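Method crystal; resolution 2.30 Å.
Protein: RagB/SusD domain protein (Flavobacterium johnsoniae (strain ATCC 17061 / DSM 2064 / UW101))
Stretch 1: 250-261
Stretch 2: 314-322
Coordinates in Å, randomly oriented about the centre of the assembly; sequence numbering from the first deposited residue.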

ATOM      1  N   GLY A 250     -13.430  -3.677   7.349  1.00 17.99           N
ATOM      2  CA  GLY A 250     -13.389  -4.904   6.561  1.00 14.88           C
ATOM      3  C   GLY A 250     -13.121  -6.143   7.424  1.00 16.28           C
ATOM      4  O   GLY A 250     -13.807  -7.146   7.310  1.00 16.61           O
ATOM      5  N   PHE A 251     -12.110  -6.060   8.286  1.00 16.01           N
ATOM      6  CA  PHE A 251     -11.797  -7.128   9.241  1.00 15.46           C
ATOM      7  C   PHE A 251     -13.011  -7.577  10.064  1.00 17.05           C
ATOM      8  O   PHE A 251     -13.189  -8.769  10.308  1.00 19.42           O
ATOM      9  CB  PHE A 251     -10.677  -6.678  10.183  1.00 15.39           C
ATOM     10  CG  PHE A 251      -9.298  -6.760   9.574  1.00 12.57           C
ATOM     11  CD1 PHE A 251      -8.954  -7.817   8.739  1.00 13.63           C
ATOM     12  CD2 PHE A 251      -8.347  -5.792   9.845  1.00 15.98           C
ATOM     13  CE1 PHE A 251      -7.677  -7.895   8.183  1.00 16.28           C
ATOM     14  CE2 PHE A 251      -7.056  -5.862   9.298  1.00 13.00           C
ATOM     15  CZ  PHE A 251      -6.727  -6.911   8.469  1.00 14.81           C
ATOM     16  N   ILE A 252     -13.854  -6.620  10.453  1.00 18.53           N
ATOM     17  CA  ILE A 252     -15.032  -6.864  11.301  1.00 16.33           C
ATOM     18  C   ILE A 252     -16.217  -7.381  10.474  1.00 17.28           C
ATOM     19  O   ILE A 252     -16.968  -8.228  10.935  1.00 20.01           O
ATOM     20  CB  ILE A 252     -15.422  -5.593  12.091  1.00 20.57           C
ATOM     21  CG1 ILE A 252     -14.334  -5.272  13.114  1.00 22.30           C
ATOM     22  CG2 ILE A 252     -16.727  -5.776  12.851  1.00 14.55           C
ATOM     23  CD1 ILE A 252     -14.384  -3.858  13.680  1.00 25.06           C
ATOM     24  N   SER A 253     -16.361  -6.920   9.236  1.00 18.14           N
ATOM     25  CA  SER A 253     -17.434  -7.442   8.387  1.00 22.61           C
ATOM     26  C   SER A 253     -17.114  -8.851   7.862  1.00 16.72           C
ATOM     27  O   SER A 253     -18.002  -9.554   7.405  1.00 18.33           O
ATOM     28  CB  SER A 253     -17.704  -6.498   7.231  1.00 19.29           C
ATOM     29  OG  SER A 253     -17.631  -5.172   7.700  1.00 28.25           O
ATOM     30  N   ASP A 254     -15.854  -9.254   7.924  1.00 15.92           N
ATOM     31  CA  ASP A 254     -15.484 -10.644   7.658  1.00 19.43           C
ATOM     32  C   ASP A 254     -15.654 -11.511   8.910  1.00 22.82           C
ATOM     33  O   ASP A 254     -15.217 -12.674   8.943  1.00 20.83           O
ATOM     34  CB  ASP A 254     -14.047 -10.749   7.155  1.00 15.13           C
ATOM     35  CG  ASP A 254     -13.893 -10.245   5.736  1.00 20.28           C
ATOM     36  OD1 ASP A 254     -14.901 -10.145   5.005  1.00 17.05           O
ATOM     37  OD2 ASP A 254     -12.747  -9.965   5.339  1.00 21.74           O
ATOM     38  N   GLU A 255     -16.283 -10.936   9.937  1.00 22.43           N
ATOM     39  CA  GLU A 255     -16.521 -11.634  11.207  1.00 23.98           C
ATOM     40  C   GLU A 255     -15.240 -12.176  11.836  1.00 19.78           C
ATOM     41  O   GLU A 255     -15.244 -13.271  12.393  1.00 24.53           O
ATOM     42  CB  GLU A 255     -17.495 -12.793  10.997  1.00 21.06           C
ATOM     43  CG  GLU A 255     -18.820 -12.403  10.368  1.00 29.43           C
ATOM     44  CD  GLU A 255     -19.731 -13.600  10.206  1.00 46.95           C
ATOM     45  OE1 GLU A 255     -19.851 -14.384  11.171  1.00 45.92           O
ATOM     46  OE2 GLU A 255     -20.306 -13.774   9.110  1.00 54.46           O
ATOM     47  N   HIS A 256     -14.159 -11.402  11.746  1.00 18.76           N
ATOM     48  CA  HIS A 256     -12.864 -11.786  12.306  1.00 20.42           C
ATOM     49  C   HIS A 256     -12.454 -13.146  11.773  1.00 20.68           C
ATOM     50  O   HIS A 256     -11.839 -13.941  12.476  1.00 25.78           O
ATOM     51  CB  HIS A 256     -12.908 -11.772  13.843  1.00 18.62           C
ATOM     52  CG  HIS A 256     -13.243 -10.429  14.408  1.00 21.92           C
ATOM     53  ND1 HIS A 256     -12.305  -9.426  14.551  1.00 23.96           N
ATOM     54  CD2 HIS A 256     -14.424  -9.899  14.811  1.00 21.92           C
ATOM     55  CE1 HIS A 256     -12.887  -8.351  15.047  1.00 23.81           C
ATOM     56  NE2 HIS A 256     -14.174  -8.608  15.209  1.00 26.83           N
ATOM     57  N   GLY A 257     -12.810 -13.403  10.516  1.00 19.45           N
ATOM     58  CA  GLY A 257     -12.473 -14.648   9.864  1.00 14.28           C
ATOM     59  C   GLY A 257     -11.197 -14.587   9.052  1.00 14.45           C
ATOM     60  O   GLY A 257     -10.804 -15.580   8.438  1.00 16.45           O
ATOM     61  N   ASP A 258     -10.530 -13.440   9.053  1.00 15.01           N
ATOM     62  CA  ASP A 258      -9.289 -13.320   8.294  1.00 14.71           C
ATOM     63  C   ASP A 258      -8.092 -13.761   9.125  1.00 14.50           C
ATOM     64  O   ASP A 258      -8.009 -13.441  10.309  1.00 12.73           O
ATOM     65  CB  ASP A 258      -9.061 -11.884   7.806  1.00 11.79           C
ATOM     66  CG  ASP A 258     -10.084 -11.438   6.764  1.00 18.92           C
ATOM     67  OD1 ASP A 258     -10.097 -12.003   5.636  1.00 14.92           O
ATOM     68  OD2 ASP A 258     -10.862 -10.495   7.073  1.00 16.71           O
ATOM     69  N   HIS A 259      -7.178 -14.500   8.488  1.00 16.00           N
ATOM     70  CA  HIS A 259      -5.882 -14.878   9.063  1.00 11.91           C
ATOM     71  C   HIS A 259      -4.780 -14.386   8.160  1.00 15.82           C
ATOM     72  O   HIS A 259      -5.027 -14.075   6.992  1.00 14.38           O
ATOM     73  CB  HIS A 259      -5.728 -16.390   9.212  1.00 11.38           C
ATOM     74  CG  HIS A 259      -6.849 -17.065   9.940  1.00 15.13           C
ATOM     75  ND1 HIS A 259      -6.676 -17.672  11.168  1.00 14.68           N
ATOM     76  CD2 HIS A 259      -8.150 -17.245   9.610  1.00 14.94           C
ATOM     77  CE1 HIS A 259      -7.821 -18.206  11.557  1.00 15.16           C
ATOM     78  NE2 HIS A 259      -8.733 -17.955  10.634  1.00 16.13           N
ATOM     79  N   PHE A 260      -3.558 -14.340   8.678  1.00 11.80           N
ATOM     80  CA  PHE A 260      -2.399 -14.095   7.831  1.00 14.37           C
ATOM     81  C   PHE A 260      -2.125 -15.335   6.998  1.00 14.01           C
ATOM     82  O   PHE A 260      -2.483 -16.455   7.381  1.00 16.07           O
ATOM     83  CB  PHE A 260      -1.165 -13.698   8.665  1.00 14.96           C
ATOM     84  CG  PHE A 260      -1.346 -12.407   9.418  1.00 16.48           C
ATOM     85  CD1 PHE A 260      -1.755 -11.262   8.757  1.00 14.24           C
ATOM     86  CD2 PHE A 260      -1.107 -12.334  10.784  1.00 16.43           C
ATOM     87  CE1 PHE A 260      -1.934 -10.070   9.426  1.00 11.31           C
ATOM     88  CE2 PHE A 260      -1.275 -11.131  11.464  1.00 14.23           C
ATOM     89  CZ  PHE A 260      -1.692  -9.998  10.781  1.00 13.96           C
ATOM     90  N   SER A 261      -1.535 -15.153   5.829  1.00 14.76           N
ATOM     91  CA  SER A 261      -1.305 -16.303   4.967  1.00 18.52           C
ATOM     92  C   SER A 261      -0.149 -17.167   5.481  1.00 16.52           C
ATOM     93  O   SER A 261       0.718 -16.685   6.208  1.00 15.10           O
ATOM     94  CB  SER A 261      -1.030 -15.839   3.544  1.00 16.32           C
ATOM     95  OG  SER A 261       0.277 -15.311   3.435  1.00 21.72           O
ATOM     96  N   GLY A 314      -9.453 -27.505  11.785  1.00 21.59           N
ATOM     97  CA  GLY A 314     -10.413 -26.408  11.896  1.00 16.38           C
ATOM     98  C   GLY A 314      -9.713 -25.082  12.099  1.00 18.05           C
ATOM     99  O   GLY A 314      -8.478 -25.043  12.196  1.00 19.06           O
ATOM    100  N   SER A 315     -10.477 -23.998  12.212  1.00 15.53           N
ATOM    101  CA  SER A 315      -9.868 -22.672  12.250  1.00 19.80           C
ATOM    102  C   SER A 315      -9.019 -22.422  13.504  1.00 18.84           C
ATOM    103  O   SER A 315      -8.144 -21.553  13.492  1.00 20.18           O
ATOM    104  CB  SER A 315     -10.939 -21.574  12.134  1.00 16.59           C
ATOM    105  OG  SER A 315     -11.857 -21.627  13.208  1.00 21.91           O
ATOM    106  N   ASN A 316      -9.270 -23.154  14.585  1.00 18.29           N
ATOM    107  CA  ASN A 316      -8.454 -22.992  15.801  1.00 20.60           C
ATOM    108  C   ASN A 316      -7.002 -23.404  15.588  1.00 20.83           C
ATOM    109  O   ASN A 316      -6.102 -22.944  16.307  1.00 23.68           O
ATOM    110  CB  ASN A 316      -9.042 -23.790  16.968  1.00 19.51           C
ATOM    111  CG  ASN A 316     -10.280 -23.147  17.541  1.00 18.93           C
ATOM    112  OD1 ASN A 316     -10.468 -21.932  17.447  1.00 20.30           O
ATOM    113  ND2 ASN A 316     -11.152 -23.960  18.108  1.00 18.75           N
ATOM    114  N   ALA A 317      -6.792 -24.274  14.599  1.00 18.33           N
ATOM    115  CA  ALA A 317      -5.477 -24.801  14.268  1.00 18.45           C
ATOM    116  C   ALA A 317      -4.705 -23.860  13.341  1.00 17.85           C
ATOM    117  O   ALA A 317      -3.749 -24.271  12.680  1.00 16.29           O
ATOM    118  CB  ALA A 317      -5.604 -26.186  13.636  1.00 16.84           C
ATOM    119  N   ALA A 318      -5.149 -22.611  13.261  1.00 16.66           N
ATOM    120  CA  ALA A 318      -4.392 -21.596  12.542  1.00 18.81           C
ATOM    121  C   ALA A 318      -4.261 -20.315  13.382  1.00 17.83           C
ATOM    122  O   ALA A 318      -5.185 -19.930  14.095  1.00 16.67           O
ATOM    123  CB  ALA A 318      -5.048 -21.296  11.160  1.00 14.02           C
ATOM    124  N   SER A 319      -3.104 -19.671  13.292  1.00 15.50           N
ATOM    125  CA  SER A 319      -2.899 -18.376  13.926  1.00 16.48           C
ATOM    126  C   SER A 319      -3.916 -17.362  13.439  1.00 15.93           C
ATOM    127  O   SER A 319      -4.363 -17.410  12.279  1.00 15.85           O
ATOM    128  CB  SER A 319      -1.492 -17.831  13.642  1.00 18.17           C
ATOM    129  OG  SER A 319      -0.490 -18.517  14.377  1.00 21.04           O
ATOM    130  N   GLY A 320      -4.241 -16.424  14.320  1.00 13.63           N
ATOM    131  CA  GLY A 320      -5.158 -15.339  14.033  1.00 12.76           C
ATOM    132  C   GLY A 320      -4.473 -13.978  13.986  1.00 17.46           C
ATOM    133  O   GLY A 320      -3.260 -13.869  13.841  1.00 17.10           O
ATOM    134  N   ILE A 321      -5.266 -12.921  14.086  1.00 15.02           N
ATOM    135  CA  ILE A 321      -4.720 -11.583  14.001  1.00 17.01           C
ATOM    136  C   ILE A 321      -4.920 -10.882  15.325  1.00 16.85           C
ATOM    137  O   ILE A 321      -6.013 -10.931  15.886  1.00 17.50           O
ATOM    138  CB  ILE A 321      -5.371 -10.780  12.862  1.00 14.31           C
ATOM    139  CG1 ILE A 321      -5.034 -11.427  11.512  1.00 13.86           C
ATOM    140  CG2 ILE A 321      -4.920  -9.324  12.917  1.00 12.16           C
ATOM    141  CD1 ILE A 321      -5.872 -10.920  10.340  1.00 14.44           C
ATOM    142  N   GLN A 322      -3.859 -10.252  15.823  1.00 17.86           N
ATOM    143  CA  GLN A 322      -3.925  -9.573  17.111  1.00 20.92           C
ATOM    144  C   GLN A 322      -5.033  -8.540  17.074  1.00 24.19           C
ATOM    145  O   GLN A 322      -5.163  -7.789  16.100  1.00 23.40           O
ATOM    146  CB  GLN A 322      -2.586  -8.924  17.471  1.00 20.20           C
ATOM    147  CG  GLN A 322      -1.475  -9.916  17.858  1.00 17.50           C
ATOM    148  CD  GLN A 322      -1.575 -10.382  19.315  1.00 22.82           C
ATOM    149  OE1 GLN A 322      -2.582 -10.148  19.988  1.00 20.39           O
ATOM    150  NE2 GLN A 322      -0.518 -11.031  19.808  1.00 17.92           N
TER
HETATM  151  O   HOH W   1      -2.883 -15.252  11.127  1.00 13.02           O

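Three residues, Ile-321, His-259 and Phe-260, account for most of the 379 Å² buried between the stretches. Ile-321 covers the most; its CA-to-CB bond points toward stretch 1, and its side chain (chi1 m, chi2 t) extends to a pocket lined by Phe-251, Asp-258, His-259 and Phe-260. Its CG1 lies over one face of the Phe-260 ring, 3.8 Å from the centroid and 15° off the ring normal, a CH-pi contact whose closest pair is Phe-260 CZ to Ile-321 CG1 at 3.7 Å. The tip, Ile-321 CD1, reaches 4.1 Å from CE1 of buried Phe-251, in the helix that opens stretch 1, and packs 3.3 Å from Asp-258 O. An aliphatic side chain suits this site, since its CG1-CD1 arm touches both aromatic rings and needs no polar partner.

His-259 supplies the one direct hydrogen bond. Its CA-to-CB bond points sideways, but with chi1 in m the imidazole comes nearer to stretch 2, and ND1 donates to Ser-319 O at 2.6 Å with an angle of 165°. The acceptor lies at the ring edge, near its plane, where the N-H points. NE2 is hydrogen-bonded elsewhere in the structure, so both ring nitrogens of this buried histidine are satisfied. Around the ring, Ala-318 CB approaches His-259 ND1 to 4.0 Å, and Ser-315 O lies 3.9 Å from His-259 CE1.

Gly-320 is the nearest backbone neighbour of His-259, their CA atoms 5.0 Å apart. No direct backbone hydrogen bond joins these strand segments; a water bridges them instead. It accepts from Phe-260 N at 2.7 Å and donates to Gly-320 O at 3.1 Å, with a weak bond to Ser-319 O at 2.9 Å. Ser-319 O thus serves both the histidine and the water.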